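Local coordinates for protein alkaline phosphatase D (Bacillus subtilis, PDB 2YEQ) that hydrolyses phosphate esters as a secreted phosphodiesterase and alkaline phosphatase whose active site holds iron and calcium, at residues Q451-Y456 against S474-K479. Numbering follows the deposited sequence.
Sequences QWKADY and SFVYQK. With PE5 (3,6,9,12,15,18,21,24-octaoxahexacosan-1-ol), chain H.
S474 OG donates to D455 OD1 at 2.7 Å and meets that oxygen nearly in line with its C-O bond, while the aliphatic part of K453 lies against the same hydroxyl, CD 3.3 Å from OG. The other carboxylate oxygen, D455 OD2, forms a salt bridge with R444 on the adjoining strand, so the buried acid is held from two neighbouring strands. K453 CD touches V476 CG2; beyond it the chain bends at chi3 (60°) and sets CE against PE5 O1. Its ammonium ends among the ether oxygens of the bound polyethylene glycol, NZ to PE5 O1 at 2.6 Å and to PE5 O5 at 3.2 Å, with a weak bond to O2. Farther along this face the extended side chain of Q451 lies beside that of Q478, both pointing the same way. Q478 NE2 gives a hydrogen to Q451 OE1 at 2.8 Å, tilted 28° from the carbonyl plane, and Q451 NE2 reaches PE5 O3 at 2.6 Å; the two bonds grip both ends of the Q451 amide. On the other face are W452, A454, Y456, F475 and Y477. Y456 CE1 touches F475 CD1 at 4.0 Å, the side chains crossing at about a right angle, and both rings also meet F435; W452 packs on F405 and W325. Paired backbone bonds join W452 to Y477 and A454 to F475. This is an antiparallel beta hairpin, strands 451-459 and 470-477, near one end of a large mixed sheet in the calcineurin-like phosphatase fold, its aromatic face packed against the second mixed sheet.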
ATOM      1  N   GLN A 451       5.736  -6.374 -22.544  1.00 26.72           N
ATOM      2  CA  GLN A 451       5.055  -5.131 -22.314  1.00 27.30           C
ATOM      3  C   GLN A 451       4.409  -5.003 -20.923  1.00 24.26           C
ATOM      4  O   GLN A 451       3.750  -5.933 -20.452  1.00 25.66           O
ATOM      5  CB  GLN A 451       3.986  -5.010 -23.353  1.00 32.14           C
ATOM      6  CG  GLN A 451       3.327  -3.710 -23.362  1.00 38.65           C
ATOM      7  CD  GLN A 451       2.284  -3.633 -24.456  1.00 51.84           C
ATOM      8  OE1 GLN A 451       2.614  -3.513 -25.647  1.00 52.01           O
ATOM      9  NE2 GLN A 451       1.014  -3.732 -24.060  1.00 48.20           N
ATOM     10  N   TRP A 452       4.552  -3.826 -20.326  1.00 23.24           N
ATOM     11  CA  TRP A 452       3.893  -3.487 -19.058  1.00 21.14           C
ATOM     12  C   TRP A 452       2.944  -2.355 -19.338  1.00 20.52           C
ATOM     13  O   TRP A 452       3.357  -1.303 -19.805  1.00 25.38           O
ATOM     14  CB  TRP A 452       4.914  -3.034 -18.014  1.00 20.17           C
ATOM     15  CG  TRP A 452       4.331  -2.865 -16.621  1.00 18.59           C
ATOM     16  CD1 TRP A 452       3.438  -1.937 -16.211  1.00 20.54           C
ATOM     17  CD2 TRP A 452       4.617  -3.683 -15.493  1.00 17.36           C
ATOM     18  NE1 TRP A 452       3.129  -2.128 -14.872  1.00 18.59           N
ATOM     19  CE2 TRP A 452       3.862  -3.186 -14.409  1.00 19.45           C
ATOM     20  CE3 TRP A 452       5.423  -4.796 -15.293  1.00 18.58           C
ATOM     21  CZ2 TRP A 452       3.899  -3.768 -13.146  1.00 18.77           C
ATOM     22  CZ3 TRP A 452       5.477  -5.366 -14.007  1.00 19.87           C
ATOM     23  CH2 TRP A 452       4.708  -4.853 -12.967  1.00 19.26           C
ATOM     24  N   LYS A 453       1.674  -2.550 -19.028  1.00 20.33           N
ATOM     25  CA  LYS A 453       0.705  -1.480 -19.145  1.00 21.61           C
ATOM     26  C   LYS A 453       0.150  -1.092 -17.775  1.00 21.36           C
ATOM     27  O   LYS A 453      -0.200  -1.971 -16.983  1.00 26.03           O
ATOM     28  CB  LYS A 453      -0.453  -1.901 -20.048  1.00 24.81           C
ATOM     29  CG  LYS A 453      -1.557  -0.865 -20.122  1.00 29.27           C
ATOM     30  CD  LYS A 453      -2.328  -0.916 -21.447  1.00 35.89           C
ATOM     31  CE  LYS A 453      -2.970  -2.223 -21.666  1.00 39.45           C
ATOM     32  NZ  LYS A 453      -3.981  -2.198 -22.814  1.00 38.23           N
ATOM     33  N   ALA A 454       0.074   0.211 -17.536  1.00 21.44           N
ATOM     34  CA  ALA A 454      -0.502   0.784 -16.332  1.00 23.50           C
ATOM     35  C   ALA A 454      -1.670   1.645 -16.730  1.00 20.71           C
ATOM     36  O   ALA A 454      -1.506   2.581 -17.515  1.00 21.87           O
ATOM     37  CB  ALA A 454       0.551   1.635 -15.579  1.00 21.26           C
ATOM     38  N   ASP A 455      -2.846   1.335 -16.183  1.00 19.99           N
ATOM     39  CA  ASP A 455      -4.031   2.168 -16.298  1.00 19.26           C
ATOM     40  C   ASP A 455      -4.326   2.902 -14.992  1.00 20.45           C
ATOM     41  O   ASP A 455      -4.446   2.261 -13.943  1.00 19.49           O
ATOM     42  CB  ASP A 455      -5.250   1.283 -16.615  1.00 22.32           C
ATOM     43  CG  ASP A 455      -5.105   0.491 -17.940  1.00 26.37           C
ATOM     44  OD1 ASP A 455      -4.471   0.997 -18.886  1.00 26.40           O
ATOM     45  OD2 ASP A 455      -5.632  -0.643 -18.024  1.00 30.79           O
ATOM     46  N   TYR A 456      -4.503   4.219 -15.062  1.00 20.16           N
ATOM     47  CA  TYR A 456      -4.840   5.022 -13.905  1.00 21.37           C
ATOM     48  C   TYR A 456      -6.346   5.156 -13.823  1.00 22.35           C
ATOM     49  O   TYR A 456      -6.974   5.821 -14.643  1.00 22.03           O
ATOM     50  CB  TYR A 456      -4.157   6.387 -13.970  1.00 21.06           C
ATOM     51  CG  TYR A 456      -2.651   6.271 -13.775  1.00 21.55           C
ATOM     52  CD1 TYR A 456      -1.807   5.870 -14.833  1.00 22.47           C
ATOM     53  CD2 TYR A 456      -2.068   6.527 -12.538  1.00 20.93           C
ATOM     54  CE1 TYR A 456      -0.416   5.740 -14.642  1.00 21.29           C
ATOM     55  CE2 TYR A 456      -0.685   6.408 -12.344  1.00 20.86           C
ATOM     56  CZ  TYR A 456       0.132   6.011 -13.387  1.00 21.69           C
ATOM     57  OH  TYR A 456       1.502   5.900 -13.171  1.00 21.43           O
ATOM     58  N   SER A 474      -3.462   5.728 -19.799  1.00 20.20           N
ATOM     59  CA  SER A 474      -2.846   4.431 -19.865  1.00 19.94           C
ATOM     60  C   SER A 474      -1.468   4.574 -20.507  1.00 21.57           C
ATOM     61  O   SER A 474      -1.313   5.298 -21.521  1.00 21.40           O
ATOM     62  CB  SER A 474      -3.738   3.477 -20.668  1.00 24.55           C
ATOM     63  OG  SER A 474      -3.098   2.207 -20.833  1.00 28.98           O
ATOM     64  N   PHE A 475      -0.478   3.895 -19.923  1.00 20.78           N
ATOM     65  CA  PHE A 475       0.912   3.944 -20.395  1.00 20.39           C
ATOM     66  C   PHE A 475       1.401   2.555 -20.584  1.00 20.25           C
ATOM     67  O   PHE A 475       1.039   1.649 -19.825  1.00 22.07           O
ATOM     68  CB  PHE A 475       1.813   4.709 -19.398  1.00 21.99           C
ATOM     69  CG  PHE A 475       1.479   6.166 -19.286  1.00 21.56           C
ATOM     70  CD1 PHE A 475       0.539   6.609 -18.376  1.00 22.20           C
ATOM     71  CD2 PHE A 475       2.107   7.094 -20.088  1.00 23.73           C
ATOM     72  CE1 PHE A 475       0.217   7.943 -18.291  1.00 22.93           C
ATOM     73  CE2 PHE A 475       1.805   8.429 -19.990  1.00 22.44           C
ATOM     74  CZ  PHE A 475       0.846   8.857 -19.113  1.00 22.74           C
ATOM     75  N   VAL A 476       2.205   2.354 -21.623  1.00 20.23           N
ATOM     76  CA  VAL A 476       2.886   1.103 -21.816  1.00 19.86           C
ATOM     77  C   VAL A 476       4.410   1.295 -21.824  1.00 19.23           C
ATOM     78  O   VAL A 476       4.898   2.297 -22.320  1.00 19.11           O
ATOM     79  CB  VAL A 476       2.438   0.461 -23.146  1.00 22.75           C
ATOM     80  CG1 VAL A 476       3.291  -0.738 -23.450  1.00 24.62           C
ATOM     81  CG2 VAL A 476       0.996   0.057 -23.062  1.00 21.28           C
ATOM     82  N   TYR A 477       5.144   0.329 -21.270  1.00 21.21           N
ATOM     83  CA  TYR A 477       6.602   0.337 -21.307  1.00 22.79           C
ATOM     84  C   TYR A 477       7.018  -0.949 -21.954  1.00 23.69           C
ATOM     85  O   TYR A 477       6.547  -2.023 -21.581  1.00 24.67           O
ATOM     86  CB  TYR A 477       7.217   0.488 -19.894  1.00 25.30           C
ATOM     87  CG  TYR A 477       8.724   0.304 -19.827  1.00 25.56           C
ATOM     88  CD1 TYR A 477       9.586   1.227 -20.393  1.00 32.10           C
ATOM     89  CD2 TYR A 477       9.282  -0.807 -19.221  1.00 29.42           C
ATOM     90  CE1 TYR A 477      10.985   1.049 -20.345  1.00 32.85           C
ATOM     91  CE2 TYR A 477      10.673  -0.980 -19.145  1.00 30.03           C
ATOM     92  CZ  TYR A 477      11.512  -0.043 -19.704  1.00 28.73           C
ATOM     93  OH  TYR A 477      12.873  -0.237 -19.651  1.00 30.05           O
ATOM     94  N   GLN A 478       7.913  -0.855 -22.929  1.00 27.78           N
ATOM     95  CA  GLN A 478       8.334  -2.018 -23.690  1.00 31.95           C
ATOM     96  C   GLN A 478       9.827  -2.332 -23.685  1.00 34.60           C
ATOM     97  O   GLN A 478      10.305  -3.008 -24.584  1.00 39.55           O
ATOM     98  CB  GLN A 478       7.861  -1.853 -25.123  1.00 34.77           C
ATOM     99  CG  GLN A 478       6.389  -1.979 -25.250  1.00 37.98           C
ATOM    100  CD  GLN A 478       5.879  -1.679 -26.648  1.00 45.05           C
ATOM    101  OE1 GLN A 478       6.590  -1.126 -27.491  1.00 50.51           O
ATOM    102  NE2 GLN A 478       4.627  -2.031 -26.892  1.00 45.93           N
ATOM    103  N   LYS A 479      10.558  -1.910 -22.667  1.00 37.23           N
ATOM    104  CA  LYS A 479      11.959  -2.328 -22.526  1.00 40.95           C
ATOM    105  C   LYS A 479      12.793  -1.855 -23.721  1.00 41.75           C
ATOM    106  O   LYS A 479      13.471  -2.632 -24.386  1.00 39.96           O
ATOM    107  CB  LYS A 479      12.082  -3.851 -22.373  1.00 39.02           C
ATOM    108  CG  LYS A 479      11.208  -4.462 -21.286  1.00 40.35           C
ATOM    109  CD  LYS A 479      11.759  -5.817 -20.841  1.00 38.29           C
ATOM    110  CE  LYS A 479      10.674  -6.827 -20.595  1.00 38.10           C
ATOM    111  NZ  LYS A 479      11.217  -8.178 -20.385  1.00 35.40           N
TER
HETATM  112  C48 PE5 H 534      -6.722  -2.772 -20.026  1.00 57.72           C
HETATM  113  C50 PE5 H 534      -6.738  -3.757 -21.184  1.00 61.90           C
HETATM  114  O1  PE5 H 534      -5.395  -3.990 -21.629  1.00 58.18           O
HETATM  115  C1  PE5 H 534      -5.079  -5.343 -21.966  1.00 57.48           C
HETATM  116  C2  PE5 H 534      -3.567  -5.556 -22.071  1.00 58.57           C
HETATM  117  O2  PE5 H 534      -3.128  -5.383 -23.417  1.00 68.25           O
HETATM  118  C3  PE5 H 534      -1.744  -5.072 -23.621  1.00 60.89           C
HETATM  119  C4  PE5 H 534      -1.557  -4.638 -25.075  1.00 53.89           C
HETATM  120  O3  PE5 H 534      -1.284  -3.231 -25.190  1.00 56.21           O
HETATM  121  C5  PE5 H 534      -2.350  -2.531 -25.831  1.00 44.01           C
HETATM  122  C6  PE5 H 534      -2.115  -1.045 -25.986  1.00 39.61           C
HETATM  123  O4  PE5 H 534      -3.381  -0.383 -26.086  1.00 42.70           O
HETATM  124  C7  PE5 H 534      -3.822   0.163 -24.850  1.00 36.38           C
HETATM  125  C8  PE5 H 534      -5.280   0.559 -24.843  1.00 40.56           C
HETATM  126  O5  PE5 H 534      -5.799   0.403 -23.514  1.00 43.10           O
HETATM  127  C9  PE5 H 534      -5.834   1.653 -22.833  1.00 47.58           C